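Long-range contacts in cellobiose 2-epimerase (Ruminococcus albus, PDB 3VW5), which catalyses the reversible epimerization of cellobiose to 4-O-beta-D-glucosyl-D-mannose and folds as an (alpha/alpha)6 barrel: residues D237-G242 and L288-K294; V311-N315 and F325-A329. The protein carries 2 engineered substitutions. All blocks are in the same frame, centred on the assembly; numbering follows the deposited sequence.

Contact 1: D237-G242 and L288-K294; sequences DIHSYG and LNNERDK
The Y241 ring (chi1 m) lies across the backbone of 289-292: its edge meets the N289 carbonyl (Y241 CD2 to N289 O 3.3 Å), Y241 OH sits 3.6 Å from R292 CB, and Y241 CB packs on L288 CD1 at 4.0 Å. Upstream, strands 238-240 and 291-293 run antiparallel at 175°, axes 4.7 Å apart. H239 and R292 form the hydrogen-bonded pair (H239 N to R292 O 2.7 Å, R292 N to H239 O 2.9 Å), between non-hydrogen-bonded pairs I238-D293 and S240-E291; K294 N to D237 O (2.9 Å) adds a rung. In this (alpha/alpha)6 barrel, the pairing joins the strand leading into helix 241-258 to strand 287-293, beyond helix 261-281. S240 is the N-cap of helix 241-258; a water bridges S240 OG, G242 N and N290 O, and S240 OG also bonds H243. N290 and E291 both face D298 on neighbouring strand 296-302, a classic beta bulge. R292 (chi1 t, chi3 p) extends to D237 (chi1 t) in a two-pronged salt bridge, R292 NH2 to D237 OD2 2.8 Å and NH1 to OD1 3.0 Å.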
loop_
_atom_site.group_PDB
_atom_site.type_symbol
_atom_site.label_atom_id
_atom_site.label_comp_id
_atom_site.label_asym_id
_atom_site.label_seq_id
_atom_site.Cartn_x
_atom_site.Cartn_y
_atom_site.Cartn_z
ATOM N N ASP A 237 13.055 -11.244 14.083
ATOM C CA ASP A 237 14.157 -10.887 13.212
ATOM C C ASP A 237 13.734 -11.062 11.760
ATOM O O ASP A 237 14.101 -12.038 11.102
ATOM C CB ASP A 237 15.360 -11.769 13.523
ATOM C CG ASP A 237 16.564 -11.466 12.637
ATOM O OD1 ASP A 237 17.473 -12.328 12.602
ATOM O OD2 ASP A 237 16.594 -10.387 11.988
ATOM N N ILE A 238 12.948 -10.116 11.263
ATOM C CA ILE A 238 12.381 -10.241 9.934
ATOM C C ILE A 238 12.909 -9.151 9.013
ATOM O O ILE A 238 12.963 -7.977 9.374
ATOM C CB ILE A 238 10.845 -10.238 9.981
ATOM C CG1 ILE A 238 10.358 -11.503 10.680
ATOM C CG2 ILE A 238 10.258 -10.168 8.585
ATOM C CD1 ILE A 238 8.944 -11.404 11.128
ATOM N N HIS A 239 13.336 -9.555 7.825
ATOM C CA HIS A 239 13.631 -8.590 6.790
ATOM C C HIS A 239 12.618 -8.764 5.655
ATOM O O HIS A 239 12.645 -9.759 4.917
ATOM C CB HIS A 239 15.070 -8.726 6.301
ATOM C CG HIS A 239 15.523 -7.568 5.471
ATOM N ND1 HIS A 239 16.839 -7.361 5.129
ATOM C CD2 HIS A 239 14.825 -6.547 4.913
ATOM C CE1 HIS A 239 16.938 -6.264 4.397
ATOM N NE2 HIS A 239 15.728 -5.755 4.249
ATOM N N SER A 240 11.697 -7.815 5.545
ATOM C CA SER A 240 10.698 -7.860 4.486
ATOM C C SER A 240 11.191 -7.045 3.296
ATOM O O SER A 240 11.077 -5.820 3.263
ATOM C CB SER A 240 9.338 -7.375 4.991
ATOM O OG SER A 240 8.432 -7.122 3.930
ATOM N N TYR A 241 11.771 -7.745 2.331
ATOM C CA TYR A 241 12.287 -7.120 1.119
ATOM C C TYR A 241 11.268 -6.198 0.419
ATOM O O TYR A 241 11.628 -5.135 -0.116
ATOM C CB TYR A 241 12.737 -8.201 0.141
ATOM C CG TYR A 241 13.717 -9.202 0.710
ATOM C CD1 TYR A 241 14.774 -8.794 1.519
ATOM C CD2 TYR A 241 13.594 -10.565 0.422
ATOM C CE1 TYR A 241 15.682 -9.706 2.030
ATOM C CE2 TYR A 241 14.490 -11.486 0.929
ATOM C CZ TYR A 241 15.534 -11.053 1.728
ATOM O OH TYR A 241 16.431 -11.974 2.215
ATOM N N GLY A 242 10.008 -6.626 0.403
ATOM C CA GLY A 242 8.939 -5.875 -0.226
ATOM C C GLY A 242 8.751 -4.505 0.391
ATOM O O GLY A 242 8.751 -3.490 -0.309
ATOM N N LEU A 288 11.922 -10.758 -7.267
ATOM C CA LEU A 288 12.220 -10.392 -5.892
ATOM C C LEU A 288 11.750 -11.479 -4.932
ATOM O O LEU A 288 10.587 -11.910 -4.975
ATOM C CB LEU A 288 11.517 -9.081 -5.557
ATOM C CG LEU A 288 12.324 -7.835 -5.192
ATOM C CD1 LEU A 288 12.159 -7.517 -3.711
ATOM C CD2 LEU A 288 13.797 -7.933 -5.577
ATOM N N ASN A 289 12.643 -11.926 -4.059
ATOM C CA ASN A 289 12.215 -12.766 -2.951
ATOM C C ASN A 289 11.340 -11.999 -1.960
ATOM O O ASN A 289 11.318 -10.766 -1.949
ATOM C CB ASN A 289 13.420 -13.373 -2.229
ATOM C CG ASN A 289 14.181 -14.347 -3.098
ATOM O OD1 ASN A 289 13.613 -14.981 -3.993
ATOM N ND2 ASN A 289 15.479 -14.457 -2.856
ATOM N N ASN A 290 10.631 -12.746 -1.123
ATOM C CA ASN A 290 9.712 -12.176 -0.144
ATOM C C ASN A 290 10.401 -11.616 1.108
ATOM O O ASN A 290 10.366 -10.407 1.371
ATOM C CB ASN A 290 8.674 -13.234 0.244
ATOM C CG ASN A 290 7.514 -12.660 1.019
ATOM O OD1 ASN A 290 7.115 -11.505 0.811
ATOM N ND2 ASN A 290 6.959 -13.467 1.926
ATOM N N GLU A 291 11.031 -12.494 1.881
ATOM C CA GLU A 291 11.582 -12.076 3.166
ATOM C C GLU A 291 12.631 -13.028 3.719
ATOM O O GLU A 291 12.698 -14.195 3.342
ATOM C CB GLU A 291 10.445 -11.955 4.185
ATOM C CG GLU A 291 9.638 -13.248 4.307
ATOM C CD GLU A 291 8.688 -13.267 5.495
ATOM O OE1 GLU A 291 8.559 -14.342 6.140
ATOM O OE2 GLU A 291 8.067 -12.218 5.781
ATOM N N ARG A 292 13.444 -12.514 4.630
ATOM C CA ARG A 292 14.182 -13.384 5.520
ATOM C C ARG A 292 13.535 -13.343 6.903
ATOM O O ARG A 292 13.343 -12.268 7.466
ATOM C CB ARG A 292 15.645 -12.968 5.619
ATOM C CG ARG A 292 16.398 -13.691 6.745
ATOM C CD ARG A 292 17.794 -13.156 6.893
ATOM N NE ARG A 292 17.796 -11.856 7.546
ATOM C CZ ARG A 292 17.626 -11.704 8.851
ATOM N NH1 ARG A 292 17.442 -12.777 9.613
ATOM N NH2 ARG A 292 17.651 -10.498 9.397
ATOM N N ASP A 293 13.177 -14.506 7.437
ATOM C CA ASP A 293 12.760 -14.626 8.838
ATOM C C ASP A 293 13.835 -15.447 9.566
ATOM O O ASP A 293 13.931 -16.681 9.389
ATOM C CB ASP A 293 11.380 -15.289 8.931
ATOM C CG ASP A 293 10.874 -15.437 10.365
ATOM O OD1 ASP A 293 11.649 -15.236 11.338
ATOM O OD2 ASP A 293 9.677 -15.775 10.519
ATOM N N LYS A 294 14.648 -14.751 10.365
ATOM C CA LYS A 294 15.839 -15.338 10.998
ATOM C C LYS A 294 16.751 -16.082 10.013
ATOM O O LYS A 294 17.411 -15.459 9.181
ATOM C CB LYS A 294 15.454 -16.245 12.165
ATOM C CG LYS A 294 14.952 -15.470 13.356
ATOM C CD LYS A 294 14.292 -16.370 14.390
ATOM C CE LYS A 294 13.918 -15.554 15.616
ATOM N NZ LYS A 294 12.787 -16.160 16.362
HETATM O O HOH W 1 11.355 -13.796 13.594
HETATM O O HOH W 2 8.488 -8.613 1.408
HETATM O O HOH W 3 17.167 -12.962 -0.608
#

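Contact 2: V311-N315 and F325-A329; sequences VGFIN and FLESA
Two regular alpha-helical segments, 311-315 and 325-329, cross almost antiparallel, with a signed angle of -160° and axes 8.0 Å apart. V311 opens the first with its side chain directed away from the second segment; it touches M378 and R385 of helix 373-385, and V311 O accepts N315 N at 2.8 Å. After G312 comes F313, with F313 CA 5.1 Å from F325 CA. Its side chain (chi1 m, -78°) points toward the second helix, and S328 CB sits over one face of the F313 ring, 4.0 Å from the centroid, in a CH-pi contact. F313 CD1 also meets F325 CD1 at 4.0 Å, and F313 O rests 3.3 Å from F325 CB. I314 (m, t) leaves sideways, bringing I314 CG1 to 4.3 Å from L326 CD1. A329 CB fits between F313 CB (4.2 Å) and I314 CG1 (3.8 Å). N315 turns away, bonding D252 and R385. The pair is a helical hairpin of the (alpha/alpha)6 barrel, helix 303-318 returning as helix 323-340. S328 OG spends its bonds on K324 O and Q279, while S328 CB makes the contact; what joins these two segments is apolar and CH-pi packing.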
loop_
_atom_site.group_PDB
_atom_site.type_symbol
_atom_site.label_atom_id
_atom_site.label_comp_id
_atom_site.label_asym_id
_atom_site.label_seq_id
_atom_site.Cartn_x
_atom_site.Cartn_y
_atom_site.Cartn_z
ATOM N N VAL A 311 8.527 -0.208 -9.288
ATOM C CA VAL A 311 8.580 1.217 -8.972
ATOM C C VAL A 311 9.892 1.613 -8.271
ATOM O O VAL A 311 10.559 2.564 -8.678
ATOM C CB VAL A 311 7.423 1.646 -8.070
ATOM C CG1 VAL A 311 7.484 3.156 -7.834
ATOM C CG2 VAL A 311 6.091 1.251 -8.677
ATOM N N GLY A 312 10.250 0.896 -7.210
ATOM C CA GLY A 312 11.406 1.249 -6.406
ATOM C C GLY A 312 12.709 1.238 -7.179
ATOM O O GLY A 312 13.583 2.068 -6.958
ATOM N N PHE A 313 12.842 0.282 -8.089
ATOM C CA PHE A 313 14.019 0.192 -8.940
ATOM C C PHE A 313 14.099 1.332 -9.969
ATOM O O PHE A 313 15.189 1.844 -10.260
ATOM C CB PHE A 313 14.046 -1.161 -9.652
ATOM C CG PHE A 313 14.508 -2.295 -8.786
ATOM C CD1 PHE A 313 15.373 -2.066 -7.716
ATOM C CD2 PHE A 313 14.081 -3.600 -9.044
ATOM C CE1 PHE A 313 15.808 -3.111 -6.917
ATOM C CE2 PHE A 313 14.509 -4.650 -8.251
ATOM C CZ PHE A 313 15.378 -4.401 -7.184
ATOM N N ILE A 314 12.949 1.701 -10.535
ATOM C CA ILE A 314 12.885 2.800 -11.487
ATOM C C ILE A 314 13.236 4.100 -10.771
ATOM O O ILE A 314 14.047 4.893 -11.257
ATOM C CB ILE A 314 11.498 2.894 -12.151
ATOM C CG1 ILE A 314 11.310 1.702 -13.100
ATOM C CG2 ILE A 314 11.324 4.232 -12.873
ATOM C CD1 ILE A 314 9.974 1.671 -13.795
ATOM N N ASN A 315 12.632 4.286 -9.602
ATOM C CA ASN A 315 12.945 5.398 -8.722
ATOM C C ASN A 315 14.432 5.474 -8.379
ATOM O O ASN A 315 15.017 6.564 -8.340
ATOM C CB ASN A 315 12.120 5.298 -7.442
ATOM C CG ASN A 315 12.270 6.516 -6.564
ATOM O OD1 ASN A 315 11.664 7.556 -6.825
ATOM N ND2 ASN A 315 13.078 6.397 -5.518
ATOM N N PHE A 325 19.610 -0.679 -12.360
ATOM C CA PHE A 325 18.314 -0.572 -11.676
ATOM C C PHE A 325 17.175 -0.730 -12.680
ATOM O O PHE A 325 16.167 -1.423 -12.427
ATOM C CB PHE A 325 18.180 0.761 -10.936
ATOM C CG PHE A 325 18.891 0.806 -9.604
ATOM C CD1 PHE A 325 18.757 -0.223 -8.689
ATOM C CD2 PHE A 325 19.682 1.894 -9.262
ATOM C CE1 PHE A 325 19.401 -0.169 -7.458
ATOM C CE2 PHE A 325 20.329 1.954 -8.030
ATOM C CZ PHE A 325 20.191 0.919 -7.127
ATOM N N LEU A 326 17.358 -0.090 -13.829
ATOM C CA LEU A 326 16.433 -0.181 -14.952
ATOM C C LEU A 326 16.273 -1.614 -15.455
ATOM O O LEU A 326 15.156 -2.094 -15.646
ATOM C CB LEU A 326 16.946 0.689 -16.084
ATOM C CG LEU A 326 15.868 1.548 -16.714
ATOM C CD1 LEU A 326 14.665 1.635 -15.786
ATOM C CD2 LEU A 326 16.440 2.919 -17.004
ATOM N N GLU A 327 17.395 -2.287 -15.692
ATOM C CA GLU A 327 17.366 -3.686 -16.095
ATOM C C GLU A 327 16.628 -4.540 -15.070
ATOM O O GLU A 327 15.795 -5.374 -15.432
ATOM C CB GLU A 327 18.779 -4.224 -16.332
ATOM C CG GLU A 327 19.233 -4.139 -17.797
ATOM C CD GLU A 327 20.373 -3.145 -18.021
ATOM O OE1 GLU A 327 20.127 -2.119 -18.710
ATOM O OE2 GLU A 327 21.512 -3.392 -17.525
ATOM N N SER A 328 16.907 -4.320 -13.789
ATOM C CA SER A 328 16.197 -5.054 -12.741
ATOM C C SER A 328 14.684 -4.838 -12.844
ATOM O O SER A 328 13.906 -5.793 -12.776
ATOM C CB SER A 328 16.694 -4.643 -11.360
ATOM O OG SER A 328 18.048 -4.999 -11.190
ATOM N N ALA A 329 14.278 -3.579 -13.007
ATOM C CA ALA A 329 12.875 -3.246 -13.218
ATOM C C ALA A 329 12.286 -4.108 -14.326
ATOM O O ALA A 329 11.256 -4.767 -14.125
ATOM C CB ALA A 329 12.722 -1.773 -13.563
#

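Coming from the N terminus, the chain enters contact 1 at 237-242, runs through helices 241-258 and 261-281, and returns at 288-294, so this contact closes a loop holding a whole helical hairpin. Strand 296-302 then leads into helix 303-318, where contact 2 opens; it closes a much shorter loop, with only nine residues between 311-315 and 325-329. The two loops follow in series, neither nesting nor crossing. Contact 1 ties strands at one end of the hairpins, contact 2 ties helix to helix, with centres 19 Å apart. They nevertheless touch: L288 CD2 of contact 1 packs 4.2 Å from F313 CZ of contact 2. Helix 261-281 borders both.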